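Local coordinates for protein flap endonuclease 1 (Methanocaldococcus jannaschii, PDB 1A76) that cuts 5'-flap structures and trims DNA from 5' ends with the help of magnesium ions during DNA replication and repair, at residues 135-138 against 139-142; 257-260 against 261-264; 47-50 against 51-55. All coordinates share one frame; numbering follows the deposited sequence.

Interaction 1: 135-138 against 139-142; sequences CKYL and LSLM
Tyr137 and Leu141, one helical turn apart, make one of the two apolar side-chain contacts here. Leu141 CD1 sits over one face of the phenol ring, 3.8 Å from the Tyr137 ring centroid and 26° off the ring normal, which makes it a CH-pi contact displaced toward the rim at CE2 and CZ. With its CG turned anti to the backbone N (chi1 171°), Tyr137 swings its ring forward along the helix to meet that methyl. Leu138 and Met142 repeat the i to i+4 spacing: Leu138 CG lies 3.9 Å from Met142 SD, the two chains passing at a slant. Ser140 OG donates back to Tyr137 O at 2.5 Å, a length so short that its exact value is doubtful. The same carbonyl receives Leu141 N at 2.9 Å. Leu138 and Leu139 pack against Val61 of helix 56-70, and Leu141 and Met142 against Ile286 of helix 283-292. Lys136 points elsewhere, its NZ salt-bridged to Glu82, Glu133 and Glu148, and its side chain is about 7 Å from that of Asp80, a predicted magnesium ligand. Four successive i to i+4 backbone bonds, Leu139 N to Met142 N, identify two alpha-helical turns in the C-terminal part of helix 129-142.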
ATOM      1  N   CYS A 135      12.394   6.388  -4.358  1.00 10.51           N
ATOM      2  CA  CYS A 135      11.116   6.439  -5.053  1.00 10.18           C
ATOM      3  C   CYS A 135      10.420   7.770  -4.762  1.00  9.14           C
ATOM      4  O   CYS A 135       9.804   8.365  -5.640  1.00 10.57           O
ATOM      5  CB  CYS A 135      10.231   5.276  -4.604  1.00 10.93           C
ATOM      6  SG  CYS A 135      10.696   3.699  -5.363  1.00  8.09           S
ATOM      7  N   LYS A 136      10.532   8.233  -3.524  1.00 10.72           N
ATOM      8  CA  LYS A 136       9.927   9.501  -3.135  1.00 13.19           C
ATOM      9  C   LYS A 136      10.633  10.629  -3.877  1.00 15.74           C
ATOM     10  O   LYS A 136       9.999  11.575  -4.325  1.00 14.09           O
ATOM     11  CB  LYS A 136      10.065   9.714  -1.623  1.00 14.28           C
ATOM     12  CG  LYS A 136       9.321   8.697  -0.779  1.00 16.57           C
ATOM     13  CD  LYS A 136       9.630   8.926   0.697  1.00 18.93           C
ATOM     14  CE  LYS A 136       8.593   8.286   1.609  1.00 17.42           C
ATOM     15  NZ  LYS A 136       9.074   8.251   3.033  1.00 20.56           N
ATOM     16  N   TYR A 137      11.953  10.529  -3.992  1.00 13.85           N
ATOM     17  CA  TYR A 137      12.745  11.545  -4.686  1.00 12.46           C
ATOM     18  C   TYR A 137      12.319  11.606  -6.145  1.00 12.93           C
ATOM     19  O   TYR A 137      12.145  12.684  -6.714  1.00 13.38           O
ATOM     20  CB  TYR A 137      14.235  11.201  -4.604  1.00 14.98           C
ATOM     21  CG  TYR A 137      15.139  12.075  -5.469  1.00 16.34           C
ATOM     22  CD1 TYR A 137      15.160  13.463  -5.308  1.00 18.50           C
ATOM     23  CD2 TYR A 137      15.991  11.508  -6.429  1.00 17.94           C
ATOM     24  CE1 TYR A 137      16.011  14.271  -6.079  1.00 17.02           C
ATOM     25  CE2 TYR A 137      16.851  12.315  -7.207  1.00 18.72           C
ATOM     26  CZ  TYR A 137      16.850  13.691  -7.021  1.00 17.72           C
ATOM     27  OH  TYR A 137      17.688  14.497  -7.762  1.00 21.92           O
ATOM     28  N   LEU A 138      12.154  10.435  -6.751  1.00 13.46           N
ATOM     29  CA  LEU A 138      11.749  10.354  -8.146  1.00 13.28           C
ATOM     30  C   LEU A 138      10.385  11.019  -8.338  1.00 13.65           C
ATOM     31  O   LEU A 138      10.161  11.732  -9.319  1.00 16.08           O
ATOM     32  CB  LEU A 138      11.699   8.886  -8.596  1.00 12.11           C
ATOM     33  CG  LEU A 138      11.142   8.591  -9.998  1.00 12.18           C
ATOM     34  CD1 LEU A 138      11.979   9.302 -11.051  1.00 14.71           C
ATOM     35  CD2 LEU A 138      11.122   7.079 -10.244  1.00 15.07           C
ATOM     36  N   LEU A 139       9.478  10.793  -7.394  1.00 13.32           N
ATOM     37  CA  LEU A 139       8.146  11.379  -7.497  1.00 10.31           C
ATOM     38  C   LEU A 139       8.243  12.897  -7.418  1.00 10.62           C
ATOM     39  O   LEU A 139       7.526  13.609  -8.119  1.00 13.63           O
ATOM     40  CB  LEU A 139       7.252  10.854  -6.384  1.00  8.92           C
ATOM     41  CG  LEU A 139       6.751   9.415  -6.580  1.00  7.17           C
ATOM     42  CD1 LEU A 139       6.071   8.963  -5.295  1.00  6.85           C
ATOM     43  CD2 LEU A 139       5.777   9.354  -7.759  1.00  5.29           C
ATOM     44  N   SER A 140       9.134  13.388  -6.563  1.00 12.03           N
ATOM     45  CA  SER A 140       9.320  14.829  -6.414  1.00 13.94           C
ATOM     46  C   SER A 140       9.831  15.404  -7.731  1.00 11.81           C
ATOM     47  O   SER A 140       9.408  16.473  -8.171  1.00 13.97           O
ATOM     48  CB  SER A 140      10.331  15.118  -5.310  1.00 15.82           C
ATOM     49  OG  SER A 140      11.640  14.938  -5.809  1.00 25.06           O
ATOM     50  N   LEU A 141      10.761  14.693  -8.352  1.00 12.24           N
ATOM     51  CA  LEU A 141      11.319  15.135  -9.625  1.00 12.33           C
ATOM     52  C   LEU A 141      10.211  15.132 -10.665  1.00 12.94           C
ATOM     53  O   LEU A 141      10.173  15.983 -11.550  1.00 12.32           O
ATOM     54  CB  LEU A 141      12.452  14.194 -10.065  1.00 10.93           C
ATOM     55  CG  LEU A 141      13.739  14.333  -9.256  1.00 14.12           C
ATOM     56  CD1 LEU A 141      14.764  13.336  -9.771  1.00 14.45           C
ATOM     57  CD2 LEU A 141      14.259  15.770  -9.351  1.00 10.73           C
ATOM     58  N   MET A 142       9.299  14.173 -10.542  1.00 12.88           N
ATOM     59  CA  MET A 142       8.195  14.052 -11.480  1.00  7.30           C
ATOM     60  C   MET A 142       7.070  15.049 -11.222  1.00  5.22           C
ATOM     61  O   MET A 142       6.146  15.161 -12.026  1.00  5.99           O
ATOM     62  CB  MET A 142       7.635  12.630 -11.445  1.00 10.65           C
ATOM     63  CG  MET A 142       8.581  11.568 -11.972  1.00  9.99           C
ATOM     64  SD  MET A 142       7.866   9.941 -11.699  1.00 14.87           S
ATOM     65  CE  MET A 142       6.399  10.021 -12.701  1.00 11.23           C
TER

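Interaction 2: 257-260 against 261-264; sequences YYDE and IKRI
Tyr257, at the N-cap position, offers its carbonyl O to Ile261 N at 2.9 Å, while its ring leads off to a cation-pi contact with Arg94. Tyr258 follows with its ring turned forward, CG anti to the backbone N (chi1 163°), and Lys262 lies across one face of it. Lys262 CE is 3.9 Å from the Tyr258 ring centroid and 15° off the normal, a CH-pi contact; Lys262 NZ, also 3.9 Å from that centroid, is off-centre at 33° and makes a cation-pi contact. Tyr258 OH is held by Asp216. Asp259 runs alongside Lys262, and its OD1 takes a salt bridge from Lys262 NZ at 3.0 Å. Arg263 bends back so that Asp259 O lies over one face of its guanidinium. Glu260 OE2 stands near the guanidinium plane, 4.4 Å from Arg263 NH2, beyond salt-bridge range. Were Lys262 replaced by an alanine, the Asp259 carboxylate would probably lose its cationic partner and the Tyr258 ring the chain lying over one face. The ammonium is thus shared between a carboxylate and a pi face, an arrangement likely to keep Asp259 ionised and to restrict rotation of the lysine tail, which reaches back to the first turn of helix 258-266.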
ATOM      1  N   TYR A 257      -6.039  -8.807  22.929  1.00 20.69           N
ATOM      2  CA  TYR A 257      -5.909  -7.482  22.297  1.00 21.53           C
ATOM      3  C   TYR A 257      -6.879  -7.279  21.135  1.00 20.45           C
ATOM      4  O   TYR A 257      -6.621  -6.497  20.214  1.00 19.64           O
ATOM      5  CB  TYR A 257      -4.471  -7.231  21.819  1.00 18.92           C
ATOM      6  CG  TYR A 257      -3.423  -7.459  22.889  1.00 17.98           C
ATOM      7  CD1 TYR A 257      -3.509  -6.819  24.128  1.00 16.54           C
ATOM      8  CD2 TYR A 257      -2.373  -8.355  22.680  1.00 20.97           C
ATOM      9  CE1 TYR A 257      -2.567  -7.071  25.142  1.00 19.00           C
ATOM     10  CE2 TYR A 257      -1.432  -8.616  23.682  1.00 20.49           C
ATOM     11  CZ  TYR A 257      -1.536  -7.973  24.909  1.00 22.02           C
ATOM     12  OH  TYR A 257      -0.609  -8.232  25.903  1.00 25.36           O
ATOM     13  N   TYR A 258      -8.003  -7.987  21.200  1.00 20.94           N
ATOM     14  CA  TYR A 258      -9.057  -7.877  20.196  1.00 18.52           C
ATOM     15  C   TYR A 258      -9.508  -6.421  20.093  1.00 18.40           C
ATOM     16  O   TYR A 258      -9.677  -5.898  18.991  1.00 16.95           O
ATOM     17  CB  TYR A 258     -10.237  -8.777  20.594  1.00 16.88           C
ATOM     18  CG  TYR A 258     -11.554  -8.496  19.906  1.00 18.29           C
ATOM     19  CD1 TYR A 258     -11.625  -8.317  18.523  1.00 15.16           C
ATOM     20  CD2 TYR A 258     -12.738  -8.463  20.637  1.00 16.52           C
ATOM     21  CE1 TYR A 258     -12.838  -8.116  17.893  1.00 11.62           C
ATOM     22  CE2 TYR A 258     -13.959  -8.263  20.017  1.00 16.37           C
ATOM     23  CZ  TYR A 258     -14.004  -8.092  18.646  1.00 12.93           C
ATOM     24  OH  TYR A 258     -15.219  -7.914  18.035  1.00  8.17           O
ATOM     25  N   ASP A 259      -9.678  -5.766  21.243  1.00 19.05           N
ATOM     26  CA  ASP A 259     -10.117  -4.366  21.289  1.00 20.78           C
ATOM     27  C   ASP A 259      -9.071  -3.428  20.717  1.00 22.84           C
ATOM     28  O   ASP A 259      -9.398  -2.399  20.124  1.00 25.15           O
ATOM     29  CB  ASP A 259     -10.410  -3.939  22.724  1.00 22.42           C
ATOM     30  CG  ASP A 259     -11.688  -4.545  23.271  1.00 26.67           C
ATOM     31  OD1 ASP A 259     -12.597  -4.846  22.471  1.00 27.63           O
ATOM     32  OD2 ASP A 259     -11.782  -4.709  24.509  1.00 32.41           O
ATOM     33  N   GLU A 260      -7.808  -3.783  20.911  1.00 19.65           N
ATOM     34  CA  GLU A 260      -6.707  -2.980  20.417  1.00 19.82           C
ATOM     35  C   GLU A 260      -6.649  -3.045  18.890  1.00 19.08           C
ATOM     36  O   GLU A 260      -6.441  -2.031  18.227  1.00 17.60           O
ATOM     37  CB  GLU A 260      -5.390  -3.489  21.020  1.00 21.37           C
ATOM     38  CG  GLU A 260      -5.170  -3.111  22.493  1.00 24.42           C
ATOM     39  CD  GLU A 260      -6.194  -3.723  23.455  1.00 28.46           C
ATOM     40  OE1 GLU A 260      -6.624  -4.886  23.265  1.00 25.30           O
ATOM     41  OE2 GLU A 260      -6.567  -3.022  24.421  1.00 26.65           O
ATOM     42  N   ILE A 261      -6.838  -4.243  18.340  1.00 16.86           N
ATOM     43  CA  ILE A 261      -6.799  -4.440  16.895  1.00 15.99           C
ATOM     44  C   ILE A 261      -7.919  -3.633  16.241  1.00 16.25           C
ATOM     45  O   ILE A 261      -7.703  -2.963  15.225  1.00 14.72           O
ATOM     46  CB  ILE A 261      -6.961  -5.945  16.530  1.00 15.59           C
ATOM     47  CG1 ILE A 261      -5.779  -6.744  17.078  1.00 15.96           C
ATOM     48  CG2 ILE A 261      -7.041  -6.124  15.012  1.00 16.84           C
ATOM     49  CD1 ILE A 261      -6.061  -8.227  17.191  1.00 14.37           C
ATOM     50  N   LYS A 262      -9.108  -3.700  16.835  1.00 15.87           N
ATOM     51  CA  LYS A 262     -10.266  -2.968  16.345  1.00 17.30           C
ATOM     52  C   LYS A 262      -9.952  -1.476  16.280  1.00 17.00           C
ATOM     53  O   LYS A 262     -10.256  -0.808  15.292  1.00 18.29           O
ATOM     54  CB  LYS A 262     -11.467  -3.192  17.275  1.00 18.31           C
ATOM     55  CG  LYS A 262     -12.146  -4.544  17.100  1.00 17.19           C
ATOM     56  CD  LYS A 262     -13.484  -4.605  17.825  1.00 15.57           C
ATOM     57  CE  LYS A 262     -13.317  -4.455  19.338  1.00 16.84           C
ATOM     58  NZ  LYS A 262     -14.521  -4.875  20.127  1.00 18.80           N
ATOM     59  N   ARG A 263      -9.348  -0.960  17.343  1.00 14.00           N
ATOM     60  CA  ARG A 263      -9.007   0.454  17.403  1.00 17.99           C
ATOM     61  C   ARG A 263      -8.022   0.863  16.311  1.00 16.44           C
ATOM     62  O   ARG A 263      -8.029   2.008  15.872  1.00 13.79           O
ATOM     63  CB  ARG A 263      -8.447   0.807  18.784  1.00 23.00           C
ATOM     64  CG  ARG A 263      -9.433   1.599  19.639  1.00 29.55           C
ATOM     65  CD  ARG A 263      -8.930   1.816  21.067  1.00 37.98           C
ATOM     66  NE  ARG A 263      -9.070   0.626  21.908  1.00 42.33           N
ATOM     67  CZ  ARG A 263     -10.179   0.287  22.559  1.00 43.98           C
ATOM     68  NH1 ARG A 263     -11.263   1.044  22.475  1.00 44.94           N
ATOM     69  NH2 ARG A 263     -10.198  -0.810  23.303  1.00 44.91           N
ATOM     70  N   ILE A 264      -7.181  -0.073  15.874  1.00 16.40           N
ATOM     71  CA  ILE A 264      -6.221   0.205  14.806  1.00 14.66           C
ATOM     72  C   ILE A 264      -6.977   0.555  13.519  1.00 16.29           C
ATOM     73  O   ILE A 264      -6.587   1.465  12.792  1.00 14.72           O
ATOM     74  CB  ILE A 264      -5.297  -1.017  14.520  1.00 12.16           C
ATOM     75  CG1 ILE A 264      -3.988  -0.884  15.309  1.00 10.59           C
ATOM     76  CG2 ILE A 264      -4.983  -1.103  13.013  1.00 13.24           C
ATOM     77  CD1 ILE A 264      -3.515  -2.166  15.947  1.00 14.22           C
TER

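Interaction 3: 47-50 against 51-55; sequences LRNR and KGEIT
Arg48 reaches Gly52 and Ile54 because its CG stands beside the backbone N, anti to the carbonyl carbon (chi1 -38°), and the chain then runs extended from CG to NE. This lays the guanidinium against the returning segment 51-55. Its NH1 donates to Gly52 O at 2.9 Å, with the acceptor near the guanidinium plane, and Ile54 CG1 lies over one face, 3.6 Å from Arg48 NH1. Thr55 CG2 lies 3.9 Å from Asn49 CB, and Thr55 OG1 is 3.6 Å from Leu47 CB. The backbones run nearly antiparallel, with end-to-end directions 154° apart. Thr55 N to Leu47 O (2.7 Å) and Asn49 N to Glu53 O (2.9 Å) bracket Arg48 and Ile54, which therefore form a non-hydrogen-bonded pair. A type I turn from Asn49 to Gly52 reverses the chain, closed by Gly52 N to Asn49 O at 2.9 Å. Gly52, at a positive phi of 81°, then forms a G1 beta bulge with Glu53; a side chain there would press against the preceding carbonyl. Outside, Tyr126 packs on Arg48 and Ile54, and Asp295 OD2 accepts from Arg50 N. Backbone bonds thus set the reversal, while the arginine gives the Gly52 carbonyl a charged donor, and Ile54 lies over one face of its guanidinium, which is probably held against the loop.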
ATOM      1  N   LEU A  47      14.711  -6.171 -12.247  1.00 21.63           N
ATOM      2  CA  LEU A  47      15.355  -5.210 -13.132  1.00 20.21           C
ATOM      3  C   LEU A  47      16.511  -4.585 -12.345  1.00 16.12           C
ATOM      4  O   LEU A  47      16.343  -4.230 -11.180  1.00 16.88           O
ATOM      5  CB  LEU A  47      14.368  -4.105 -13.524  1.00 22.73           C
ATOM      6  CG  LEU A  47      14.190  -3.820 -15.011  1.00 26.41           C
ATOM      7  CD1 LEU A  47      13.645  -5.068 -15.693  1.00 28.68           C
ATOM      8  CD2 LEU A  47      13.228  -2.643 -15.204  1.00 27.20           C
ATOM      9  N   ARG A  48      17.678  -4.444 -12.969  1.00 13.76           N
ATOM     10  CA  ARG A  48      18.811  -3.839 -12.280  1.00 14.63           C
ATOM     11  C   ARG A  48      19.624  -2.948 -13.210  1.00 14.96           C
ATOM     12  O   ARG A  48      19.616  -3.135 -14.426  1.00 16.03           O
ATOM     13  CB  ARG A  48      19.747  -4.913 -11.705  1.00 15.05           C
ATOM     14  CG  ARG A  48      19.079  -6.154 -11.118  1.00 16.43           C
ATOM     15  CD  ARG A  48      20.170  -7.104 -10.607  1.00 17.13           C
ATOM     16  NE  ARG A  48      19.657  -8.181  -9.763  1.00 16.96           N
ATOM     17  CZ  ARG A  48      19.744  -8.196  -8.436  1.00 13.42           C
ATOM     18  NH1 ARG A  48      20.322  -7.183  -7.798  1.00 12.24           N
ATOM     19  NH2 ARG A  48      19.249  -9.222  -7.750  1.00 17.87           N
ATOM     20  N   ASN A  49      20.327  -1.978 -12.635  1.00 14.66           N
ATOM     21  CA  ASN A  49      21.175  -1.107 -13.426  1.00 16.74           C
ATOM     22  C   ASN A  49      22.553  -1.773 -13.554  1.00 18.87           C
ATOM     23  O   ASN A  49      22.780  -2.887 -13.057  1.00 18.23           O
ATOM     24  CB  ASN A  49      21.289   0.290 -12.792  1.00 16.06           C
ATOM     25  CG  ASN A  49      21.805   0.265 -11.355  1.00 15.04           C
ATOM     26  OD1 ASN A  49      21.526   1.180 -10.577  1.00 16.75           O
ATOM     27  ND2 ASN A  49      22.560  -0.770 -10.998  1.00  9.04           N
ATOM     28  N   ARG A  50      23.473  -1.092 -14.219  1.00 20.35           N
ATOM     29  CA  ARG A  50      24.808  -1.632 -14.450  1.00 21.68           C
ATOM     30  C   ARG A  50      25.670  -1.844 -13.219  1.00 21.10           C
ATOM     31  O   ARG A  50      26.748  -2.421 -13.322  1.00 20.02           O
ATOM     32  CB  ARG A  50      25.544  -0.743 -15.443  1.00 23.43           C
ATOM     33  CG  ARG A  50      24.780  -0.578 -16.726  1.00 22.17           C
ATOM     34  CD  ARG A  50      25.259  -1.528 -17.779  1.00 24.34           C
ATOM     35  NE  ARG A  50      25.861  -0.783 -18.876  1.00 29.31           N
ATOM     36  CZ  ARG A  50      25.755  -1.107 -20.159  1.00 28.92           C
ATOM     37  NH1 ARG A  50      25.066  -2.174 -20.526  1.00 29.39           N
ATOM     38  NH2 ARG A  50      26.346  -0.354 -21.072  1.00 28.36           N
ATOM     39  N   LYS A  51      25.199  -1.381 -12.067  1.00 20.72           N
ATOM     40  CA  LYS A  51      25.926  -1.542 -10.813  1.00 18.95           C
ATOM     41  C   LYS A  51      25.291  -2.681 -10.023  1.00 18.83           C
ATOM     42  O   LYS A  51      25.682  -2.964  -8.895  1.00 19.34           O
ATOM     43  CB  LYS A  51      25.870  -0.249 -10.000  1.00 19.97           C
ATOM     44  CG  LYS A  51      26.453   0.947 -10.723  1.00 28.06           C
ATOM     45  CD  LYS A  51      27.917   1.152 -10.360  1.00 35.24           C
ATOM     46  CE  LYS A  51      28.800   0.086 -10.993  1.00 39.32           C
ATOM     47  NZ  LYS A  51      29.673  -0.571  -9.979  1.00 43.17           N
ATOM     48  N   GLY A  52      24.300  -3.325 -10.631  1.00 19.19           N
ATOM     49  CA  GLY A  52      23.628  -4.438  -9.991  1.00 17.20           C
ATOM     50  C   GLY A  52      22.555  -4.062  -8.991  1.00 18.22           C
ATOM     51  O   GLY A  52      22.061  -4.941  -8.279  1.00 15.16           O
ATOM     52  N   GLU A  53      22.193  -2.778  -8.929  1.00 17.92           N
ATOM     53  CA  GLU A  53      21.157  -2.313  -7.997  1.00 18.91           C
ATOM     54  C   GLU A  53      19.784  -2.495  -8.629  1.00 17.14           C
ATOM     55  O   GLU A  53      19.609  -2.256  -9.820  1.00 18.07           O
ATOM     56  CB  GLU A  53      21.354  -0.838  -7.643  1.00 21.18           C
ATOM     57  CG  GLU A  53      22.563  -0.555  -6.769  1.00 23.37           C
ATOM     58  CD  GLU A  53      22.881   0.926  -6.673  1.00 30.21           C
ATOM     59  OE1 GLU A  53      22.852   1.621  -7.712  1.00 29.92           O
ATOM     60  OE2 GLU A  53      23.157   1.396  -5.551  1.00 32.27           O
ATOM     61  N   ILE A  54      18.814  -2.915  -7.825  1.00 16.01           N
ATOM     62  CA  ILE A  54      17.465  -3.152  -8.326  1.00 15.03           C
ATOM     63  C   ILE A  54      16.709  -1.867  -8.667  1.00 15.15           C
ATOM     64  O   ILE A  54      16.536  -0.982  -7.817  1.00 15.78           O
ATOM     65  CB  ILE A  54      16.649  -3.977  -7.320  1.00 17.17           C
ATOM     66  CG1 ILE A  54      17.229  -5.397  -7.235  1.00 16.58           C
ATOM     67  CG2 ILE A  54      15.195  -4.039  -7.757  1.00 15.94           C
ATOM     68  CD1 ILE A  54      16.693  -6.197  -6.071  1.00 14.31           C
ATOM     69  N   THR A  55      16.246  -1.794  -9.914  1.00 13.19           N
ATOM     70  CA  THR A  55      15.525  -0.616 -10.421  1.00 12.32           C
ATOM     71  C   THR A  55      14.049  -0.882 -10.710  1.00 13.54           C
ATOM     72  O   THR A  55      13.327  -0.013 -11.196  1.00 11.95           O
ATOM     73  CB  THR A  55      16.195  -0.098 -11.707  1.00  9.82           C
ATOM     74  OG1 THR A  55      16.201  -1.133 -12.694  1.00  9.53           O
ATOM     75  CG2 THR A  55      17.635   0.311 -11.428  1.00  8.35           C
TER

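From the N terminus, interaction 3 comes first, closing a tight reversal in the loop between helix 28-38 and helix 56-70. Interaction 1 follows within helix 129-142, and interaction 2 lies at the start of helix 258-266. The three are in series; none nests in or crosses another, and those in the helices close single turns. Interactions 3 and 1 share one side of the chain, their centres about 18 Å apart, and helix 56-70, which starts right after the reversal, packs on helix 129-142. Interaction 2 is on the opposite side, its centre about 35 Å from that of interaction 1, with helices 211-221 and 247-254 beside it.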